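Local coordinates for protein SSO1986 (Sulfolobus solfataricus, PDB 2X5Q) that is a Cmr7 subunit, possibly dimeric, of the CMR ribonucleoprotein complex, which carries crRNA in the CRISPR adaptive immune defence against viruses and other mobile genetic elements, at residues V72-I84 with V182-L194. Numbering follows the deposited sequence.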
ATOM      1  N   VAL A  72       1.544  -9.316   3.092  1.00 25.19           N
ATOM      2  CA  VAL A  72       2.419  -9.101   1.945  1.00 25.79           C
ATOM      3  C   VAL A  72       1.889  -7.976   1.066  1.00 25.30           C
ATOM      4  O   VAL A  72       0.748  -8.036   0.604  1.00 24.31           O
ATOM      5  CB  VAL A  72       2.537 -10.371   1.088  1.00 27.02           C
ATOM      6  CG1 VAL A  72       3.419 -10.097  -0.142  1.00 26.43           C
ATOM      7  CG2 VAL A  72       3.115 -11.524   1.930  1.00 26.25           C
ATOM      8  N   PRO A  73       2.720  -6.954   0.813  1.00 25.92           N
ATOM      9  CA  PRO A  73       2.253  -5.880  -0.061  1.00 26.17           C
ATOM     10  C   PRO A  73       2.234  -6.375  -1.503  1.00 26.97           C
ATOM     11  O   PRO A  73       3.241  -6.868  -1.997  1.00 28.29           O
ATOM     12  CB  PRO A  73       3.291  -4.773   0.158  1.00 26.27           C
ATOM     13  CG  PRO A  73       4.547  -5.501   0.513  1.00 27.41           C
ATOM     14  CD  PRO A  73       4.099  -6.720   1.291  1.00 26.97           C
ATOM     15  N   THR A  74       1.083  -6.276  -2.148  1.00 27.32           N
ATOM     16  CA  THR A  74       0.882  -6.819  -3.483  1.00 28.47           C
ATOM     17  C   THR A  74       0.826  -5.758  -4.575  1.00 29.60           C
ATOM     18  O   THR A  74       0.905  -6.080  -5.772  1.00 31.02           O
ATOM     19  CB  THR A  74      -0.391  -7.649  -3.531  1.00 28.37           C
ATOM     20  OG1 THR A  74      -1.533  -6.794  -3.393  1.00 28.23           O
ATOM     21  CG2 THR A  74      -0.381  -8.678  -2.387  1.00 27.80           C
ATOM     22  N   PHE A  75       0.695  -4.497  -4.174  1.00 29.53           N
ATOM     23  CA  PHE A  75       0.634  -3.383  -5.120  1.00 30.95           C
ATOM     24  C   PHE A  75      -0.542  -3.513  -6.084  1.00 31.45           C
ATOM     25  O   PHE A  75      -0.468  -3.093  -7.242  1.00 31.98           O
ATOM     26  CB  PHE A  75       1.977  -3.224  -5.830  1.00 32.34           C
ATOM     27  CG  PHE A  75       3.063  -2.803  -4.900  1.00 33.51           C
ATOM     28  CD1 PHE A  75       3.296  -1.453  -4.656  1.00 34.09           C
ATOM     29  CD2 PHE A  75       3.804  -3.746  -4.199  1.00 32.48           C
ATOM     30  CE1 PHE A  75       4.283  -1.059  -3.752  1.00 34.73           C
ATOM     31  CE2 PHE A  75       4.788  -3.356  -3.314  1.00 32.53           C
ATOM     32  CZ  PHE A  75       5.028  -2.015  -3.086  1.00 33.18           C
ATOM     33  N   ASP A  76      -1.624  -4.097  -5.568  1.00 31.03           N
ATOM     34  CA  ASP A  76      -2.900  -4.241  -6.278  1.00 31.95           C
ATOM     35  C   ASP A  76      -3.944  -3.685  -5.317  1.00 31.79           C
ATOM     36  O   ASP A  76      -4.236  -4.316  -4.299  1.00 31.34           O
ATOM     37  CB  ASP A  76      -3.169  -5.716  -6.592  1.00 31.89           C
ATOM     38  CG  ASP A  76      -4.454  -5.940  -7.386  1.00 32.43           C
ATOM     39  OD1 ASP A  76      -5.394  -5.113  -7.303  1.00 32.51           O
ATOM     40  OD2 ASP A  76      -4.523  -6.964  -8.097  1.00 33.96           O
ATOM     41  N   PRO A  77      -4.500  -2.492  -5.613  1.00 32.76           N
ATOM     42  CA  PRO A  77      -5.433  -1.855  -4.667  1.00 31.74           C
ATOM     43  C   PRO A  77      -6.745  -2.612  -4.442  1.00 31.27           C
ATOM     44  O   PRO A  77      -7.459  -2.334  -3.463  1.00 30.52           O
ATOM     45  CB  PRO A  77      -5.719  -0.491  -5.316  1.00 33.63           C
ATOM     46  CG  PRO A  77      -5.423  -0.668  -6.742  1.00 35.12           C
ATOM     47  CD  PRO A  77      -4.310  -1.680  -6.823  1.00 34.58           C
ATOM     48  N   CYS A  78      -7.062  -3.547  -5.333  1.00 30.99           N
ATOM     49  CA  CYS A  78      -8.220  -4.411  -5.151  1.00 31.11           C
ATOM     50  C   CYS A  78      -7.946  -5.581  -4.174  1.00 29.11           C
ATOM     51  O   CYS A  78      -8.883  -6.289  -3.779  1.00 28.86           O
ATOM     52  CB  CYS A  78      -8.716  -4.929  -6.501  1.00 32.84           C
ATOM     53  SG  CYS A  78      -9.332  -3.614  -7.671  1.00 39.41           S
ATOM     54  N   ASP A  79      -6.683  -5.787  -3.787  1.00 27.63           N
ATOM     55  CA  ASP A  79      -6.358  -6.721  -2.696  1.00 26.61           C
ATOM     56  C   ASP A  79      -6.574  -6.034  -1.361  1.00 25.41           C
ATOM     57  O   ASP A  79      -6.302  -4.831  -1.230  1.00 25.69           O
ATOM     58  CB  ASP A  79      -4.908  -7.199  -2.759  1.00 25.89           C
ATOM     59  CG  ASP A  79      -4.640  -8.152  -3.913  1.00 28.71           C
ATOM     60  OD1 ASP A  79      -5.598  -8.725  -4.488  1.00 29.67           O
ATOM     61  OD2 ASP A  79      -3.449  -8.330  -4.239  1.00 27.15           O
ATOM     62  N   TYR A  80      -7.065  -6.791  -0.377  1.00 24.53           N
ATOM     63  CA  TYR A  80      -7.150  -6.307   0.991  1.00 23.97           C
ATOM     64  C   TYR A  80      -7.136  -7.444   1.999  1.00 23.60           C
ATOM     65  O   TYR A  80      -7.497  -8.601   1.696  1.00 23.91           O
ATOM     66  CB  TYR A  80      -8.397  -5.438   1.234  1.00 23.81           C
ATOM     67  CG  TYR A  80      -9.684  -6.082   0.781  1.00 25.16           C
ATOM     68  CD1 TYR A  80     -10.351  -7.012   1.576  1.00 24.64           C
ATOM     69  CD2 TYR A  80     -10.221  -5.783  -0.461  1.00 25.69           C
ATOM     70  CE1 TYR A  80     -11.538  -7.621   1.142  1.00 25.65           C
ATOM     71  CE2 TYR A  80     -11.390  -6.370  -0.891  1.00 26.40           C
ATOM     72  CZ  TYR A  80     -12.046  -7.292  -0.098  1.00 26.79           C
ATOM     73  OH  TYR A  80     -13.207  -7.865  -0.573  1.00 28.29           O
ATOM     74  N   VAL A  81      -6.738  -7.090   3.212  1.00 22.64           N
ATOM     75  CA  VAL A  81      -6.942  -7.952   4.368  1.00 21.86           C
ATOM     76  C   VAL A  81      -7.612  -7.056   5.415  1.00 21.83           C
ATOM     77  O   VAL A  81      -7.231  -5.908   5.573  1.00 22.05           O
ATOM     78  CB  VAL A  81      -5.616  -8.538   4.876  1.00 21.84           C
ATOM     79  CG1 VAL A  81      -5.860  -9.531   6.044  1.00 21.41           C
ATOM     80  CG2 VAL A  81      -4.848  -9.219   3.721  1.00 21.05           C
ATOM     81  N   LYS A  82      -8.631  -7.572   6.093  1.00 22.22           N
ATOM     82  CA  LYS A  82      -9.279  -6.844   7.179  1.00 21.87           C
ATOM     83  C   LYS A  82      -8.867  -7.421   8.530  1.00 22.24           C
ATOM     84  O   LYS A  82      -8.459  -8.582   8.635  1.00 21.68           O
ATOM     85  CB  LYS A  82     -10.795  -6.902   7.025  1.00 23.34           C
ATOM     86  CG  LYS A  82     -11.298  -6.359   5.662  1.00 23.64           C
ATOM     87  CD  LYS A  82     -12.802  -6.399   5.566  1.00 24.70           C
ATOM     88  CE  LYS A  82     -13.274  -6.749   4.169  1.00 25.93           C
ATOM     89  NZ  LYS A  82     -14.769  -6.738   4.097  1.00 27.32           N
ATOM     90  N   GLY A  83      -8.936  -6.579   9.554  1.00 22.16           N
ATOM     91  CA  GLY A  83      -8.618  -6.986  10.901  1.00 22.39           C
ATOM     92  C   GLY A  83      -9.107  -5.979  11.921  1.00 22.68           C
ATOM     93  O   GLY A  83      -9.735  -4.946  11.588  1.00 23.36           O
ATOM     94  N   ILE A  84      -8.849  -6.291  13.178  1.00 22.69           N
ATOM     95  CA  ILE A  84      -9.230  -5.392  14.249  1.00 23.03           C
ATOM     96  C   ILE A  84      -7.961  -4.777  14.780  1.00 23.17           C
ATOM     97  O   ILE A  84      -6.860  -5.318  14.582  1.00 22.84           O
ATOM     98  CB  ILE A  84     -10.036  -6.094  15.362  1.00 23.57           C
ATOM     99  CG1 ILE A  84      -9.291  -7.307  15.931  1.00 22.70           C
ATOM    100  CG2 ILE A  84     -11.427  -6.488  14.837  1.00 23.44           C
ATOM    101  CD1 ILE A  84      -9.964  -7.883  17.151  1.00 25.27           C
ATOM    102  N   VAL A 182     -19.038 -11.005  12.009  1.00 31.68           N
ATOM    103  CA  VAL A 182     -17.760 -11.652  11.691  1.00 31.17           C
ATOM    104  C   VAL A 182     -17.827 -12.384  10.357  1.00 32.84           C
ATOM    105  O   VAL A 182     -16.926 -12.251   9.530  1.00 32.69           O
ATOM    106  CB  VAL A 182     -17.291 -12.582  12.833  1.00 30.98           C
ATOM    107  CG1 VAL A 182     -16.136 -13.457  12.402  1.00 30.08           C
ATOM    108  CG2 VAL A 182     -16.884 -11.738  14.050  1.00 28.15           C
ATOM    109  N   GLU A 183     -18.909 -13.118  10.123  1.00 35.07           N
ATOM    110  CA  GLU A 183     -19.057 -13.853   8.882  1.00 36.87           C
ATOM    111  C   GLU A 183     -19.244 -12.925   7.669  1.00 36.77           C
ATOM    112  O   GLU A 183     -18.683 -13.189   6.611  1.00 35.88           O
ATOM    113  CB  GLU A 183     -20.208 -14.867   8.991  1.00 39.40           C
ATOM    114  CG  GLU A 183     -20.366 -15.775   7.774  1.00 42.65           C
ATOM    115  CD  GLU A 183     -19.064 -16.414   7.300  1.00 44.33           C
ATOM    116  OE1 GLU A 183     -18.119 -16.590   8.107  1.00 45.62           O
ATOM    117  OE2 GLU A 183     -18.986 -16.733   6.101  1.00 46.36           O
ATOM    118  N   GLU A 184     -19.988 -11.831   7.848  1.00 37.14           N
ATOM    119  CA  GLU A 184     -20.203 -10.825   6.798  1.00 38.37           C
ATOM    120  C   GLU A 184     -18.933 -10.101   6.395  1.00 35.91           C
ATOM    121  O   GLU A 184     -18.650  -9.920   5.216  1.00 35.85           O
ATOM    122  CB  GLU A 184     -21.194  -9.744   7.257  1.00 39.36           C
ATOM    123  CG  GLU A 184     -22.650 -10.127   7.199  1.00 44.34           C
ATOM    124  CD  GLU A 184     -23.566  -9.174   7.988  1.00 44.84           C
ATOM    125  OE1 GLU A 184     -23.082  -8.200   8.640  1.00 47.78           O
ATOM    126  OE2 GLU A 184     -24.790  -9.424   7.982  1.00 49.03           O
ATOM    127  N   ILE A 185     -18.201  -9.632   7.393  1.00 34.03           N
ATOM    128  CA  ILE A 185     -17.131  -8.665   7.175  1.00 32.56           C
ATOM    129  C   ILE A 185     -15.816  -9.251   6.690  1.00 30.96           C
ATOM    130  O   ILE A 185     -15.205  -8.708   5.787  1.00 29.66           O
ATOM    131  CB  ILE A 185     -16.838  -7.865   8.479  1.00 31.46           C
ATOM    132  CG1 ILE A 185     -18.044  -7.012   8.857  1.00 33.12           C
ATOM    133  CG2 ILE A 185     -15.605  -6.979   8.331  1.00 30.07           C
ATOM    134  CD1 ILE A 185     -18.014  -6.621  10.314  1.00 32.15           C
ATOM    135  N   PHE A 186     -15.356 -10.328   7.315  1.00 30.58           N
ATOM    136  CA  PHE A 186     -13.937 -10.683   7.224  1.00 29.52           C
ATOM    137  C   PHE A 186     -13.585 -11.589   6.044  1.00 30.83           C
ATOM    138  O   PHE A 186     -13.021 -12.674   6.205  1.00 31.80           O
ATOM    139  CB  PHE A 186     -13.450 -11.248   8.554  1.00 28.34           C
ATOM    140  CG  PHE A 186     -13.372 -10.211   9.621  1.00 26.82           C
ATOM    141  CD1 PHE A 186     -12.412  -9.221   9.562  1.00 25.26           C
ATOM    142  CD2 PHE A 186     -14.302 -10.173  10.646  1.00 27.60           C
ATOM    143  CE1 PHE A 186     -12.347  -8.242  10.536  1.00 25.85           C
ATOM    144  CE2 PHE A 186     -14.231  -9.197  11.616  1.00 26.86           C
ATOM    145  CZ  PHE A 186     -13.258  -8.235  11.558  1.00 25.78           C
ATOM    146  N   ASN A 187     -13.920 -11.110   4.855  1.00 31.37           N
ATOM    147  CA  ASN A 187     -13.333 -11.612   3.629  1.00 31.55           C
ATOM    148  C   ASN A 187     -11.939 -11.000   3.482  1.00 29.98           C
ATOM    149  O   ASN A 187     -11.664  -9.914   4.011  1.00 29.52           O
ATOM    150  CB  ASN A 187     -14.174 -11.224   2.427  1.00 33.02           C
ATOM    151  CG  ASN A 187     -15.620 -11.575   2.588  1.00 35.66           C
ATOM    152  OD1 ASN A 187     -15.958 -12.636   3.109  1.00 39.42           O
ATOM    153  ND2 ASN A 187     -16.499 -10.691   2.122  1.00 36.08           N
ATOM    154  N   TYR A 188     -11.064 -11.698   2.773  1.00 29.37           N
ATOM    155  CA  TYR A 188      -9.687 -11.264   2.606  1.00 27.76           C
ATOM    156  C   TYR A 188      -9.045 -11.943   1.399  1.00 28.15           C
ATOM    157  O   TYR A 188      -9.613 -12.868   0.797  1.00 28.12           O
ATOM    158  CB  TYR A 188      -8.864 -11.535   3.876  1.00 26.99           C
ATOM    159  CG  TYR A 188      -8.768 -13.006   4.278  1.00 27.07           C
ATOM    160  CD1 TYR A 188      -7.653 -13.761   3.965  1.00 28.36           C
ATOM    161  CD2 TYR A 188      -9.797 -13.630   4.969  1.00 27.86           C
ATOM    162  CE1 TYR A 188      -7.559 -15.118   4.327  1.00 28.54           C
ATOM    163  CE2 TYR A 188      -9.713 -14.972   5.348  1.00 28.67           C
ATOM    164  CZ  TYR A 188      -8.591 -15.707   5.019  1.00 29.23           C
ATOM    165  OH  TYR A 188      -8.509 -17.030   5.367  1.00 29.83           O
ATOM    166  N   TYR A 189      -7.875 -11.436   1.024  1.00 27.48           N
ATOM    167  CA  TYR A 189      -7.102 -11.998  -0.077  1.00 27.75           C
ATOM    168  C   TYR A 189      -5.873 -12.673   0.512  1.00 27.38           C
ATOM    169  O   TYR A 189      -5.150 -12.075   1.314  1.00 26.22           O
ATOM    170  CB  TYR A 189      -6.711 -10.909  -1.079  1.00 27.58           C
ATOM    171  CG  TYR A 189      -7.859 -10.513  -1.971  1.00 28.71           C
ATOM    172  CD1 TYR A 189      -7.949 -10.989  -3.268  1.00 28.94           C
ATOM    173  CD2 TYR A 189      -8.877  -9.675  -1.501  1.00 28.64           C
ATOM    174  CE1 TYR A 189      -9.017 -10.640  -4.087  1.00 30.78           C
ATOM    175  CE2 TYR A 189      -9.944  -9.321  -2.319  1.00 30.76           C
ATOM    176  CZ  TYR A 189     -10.002  -9.808  -3.599  1.00 31.03           C
ATOM    177  OH  TYR A 189     -11.047  -9.478  -4.396  1.00 34.31           O
ATOM    178  N   SER A 190      -5.683 -13.941   0.179  1.00 28.34           N
ATOM    179  CA  SER A 190      -4.489 -14.654   0.613  1.00 28.51           C
ATOM    180  C   SER A 190      -3.618 -14.918  -0.591  1.00 28.94           C
ATOM    181  O   SER A 190      -4.117 -15.095  -1.703  1.00 30.03           O
ATOM    182  CB  SER A 190      -4.825 -15.957   1.337  1.00 29.94           C
ATOM    183  OG  SER A 190      -5.179 -16.971   0.452  1.00 30.81           O
ATOM    184  N   ILE A 191      -2.315 -14.914  -0.363  1.00 28.38           N
ATOM    185  CA  ILE A 191      -1.341 -15.090  -1.421  1.00 29.38           C
ATOM    186  C   ILE A 191      -0.604 -16.395  -1.174  1.00 30.75           C
ATOM    187  O   ILE A 191      -0.279 -16.727  -0.030  1.00 30.90           O
ATOM    188  CB  ILE A 191      -0.391 -13.872  -1.514  1.00 28.54           C
ATOM    189  CG1 ILE A 191       0.598 -14.026  -2.671  1.00 29.25           C
ATOM    190  CG2 ILE A 191       0.321 -13.609  -0.184  1.00 28.55           C
ATOM    191  CD1 ILE A 191       1.257 -12.707  -3.057  1.00 28.06           C
ATOM    192  N   LYS A 192      -0.365 -17.131  -2.250  1.00 32.50           N
ATOM    193  CA  LYS A 192       0.273 -18.440  -2.185  1.00 34.37           C
ATOM    194  C   LYS A 192       1.191 -18.624  -3.392  1.00 35.20           C
ATOM    195  O   LYS A 192       0.911 -18.108  -4.482  1.00 34.31           O
ATOM    196  CB  LYS A 192      -0.799 -19.536  -2.164  1.00 35.72           C
ATOM    197  CG  LYS A 192      -0.234 -20.939  -2.183  1.00 38.37           C
ATOM    198  CD  LYS A 192      -1.287 -22.015  -2.251  1.00 41.09           C
ATOM    199  CE  LYS A 192      -0.622 -23.386  -2.434  1.00 44.89           C
ATOM    200  NZ  LYS A 192       0.317 -23.686  -1.294  1.00 46.87           N
ATOM    201  N   SER A 193       2.285 -19.361  -3.198  1.00 36.08           N
ATOM    202  CA  SER A 193       3.173 -19.698  -4.304  1.00 37.17           C
ATOM    203  C   SER A 193       2.636 -20.929  -5.026  1.00 38.50           C
ATOM    204  O   SER A 193       2.180 -21.883  -4.399  1.00 39.40           O
ATOM    205  CB  SER A 193       4.600 -19.940  -3.820  1.00 37.70           C
ATOM    206  OG  SER A 193       4.618 -20.947  -2.836  1.00 40.26           O
ATOM    207  N   LEU A 194       2.682 -20.884  -6.351  1.00 38.75           N
ATOM    208  CA  LEU A 194       2.159 -21.963  -7.189  1.00 41.13           C
ATOM    209  C   LEU A 194       3.117 -23.138  -7.365  1.00 43.20           C
ATOM    210  O   LEU A 194       2.689 -24.249  -7.721  1.00 45.16           O
ATOM    211  CB  LEU A 194       1.806 -21.402  -8.571  1.00 40.75           C
ATOM    212  CG  LEU A 194       0.654 -20.401  -8.572  1.00 39.15           C
ATOM    213  CD1 LEU A 194       0.657 -19.552  -9.826  1.00 38.62           C
ATOM    214  CD2 LEU A 194      -0.665 -21.138  -8.430  1.00 40.69           C
TER
HETATM  215  O   HOH W   1     -13.593  -7.956  -3.241  1.00 62.66           O
HETATM  216  O   HOH W   2     -15.279  -8.195   1.434  1.00 67.08           O
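K82, on a central strand of the mixed beta-sheet, reaches across to the end of helix 172-185, where the chain passes through an inverse gamma turn centred on F186 into strand 188-193. Its CB lies 3.8 Å from CD1 of F186, CG passes O of N187, and CD nears O and CG2 of I185. A bend at chi3 turns CE and NZ toward I185 O: CE lies 3.2 Å from it, with N187 O a little farther, and NZ donates to it at 2.6 Å, in the carbonyl plane. N187 N is a second donor. Lysine suits this place because its aliphatic stem packs on F186 and I185 while its ammonium meets a helix C-terminus, whose dipole would probably favour positive charge. Strands 80-84 and 188-193 run at 120° between their N-to-C directions, linked by a hydrogen bond from Y189 N to Y80 O (2.9 Å). Y189 turns its edge to the face of Y80, a T-shaped pair with planes at 79°; D79 CA lies over one Y189 face, toward its rim, and D79 OD2 forms a salt bridge with K105 of the second subunit. Tyrosines offer flat rings for this pair and hydroxyls that share one water; a second water joins Y80 OH, N187 ND2 and K82 NZ.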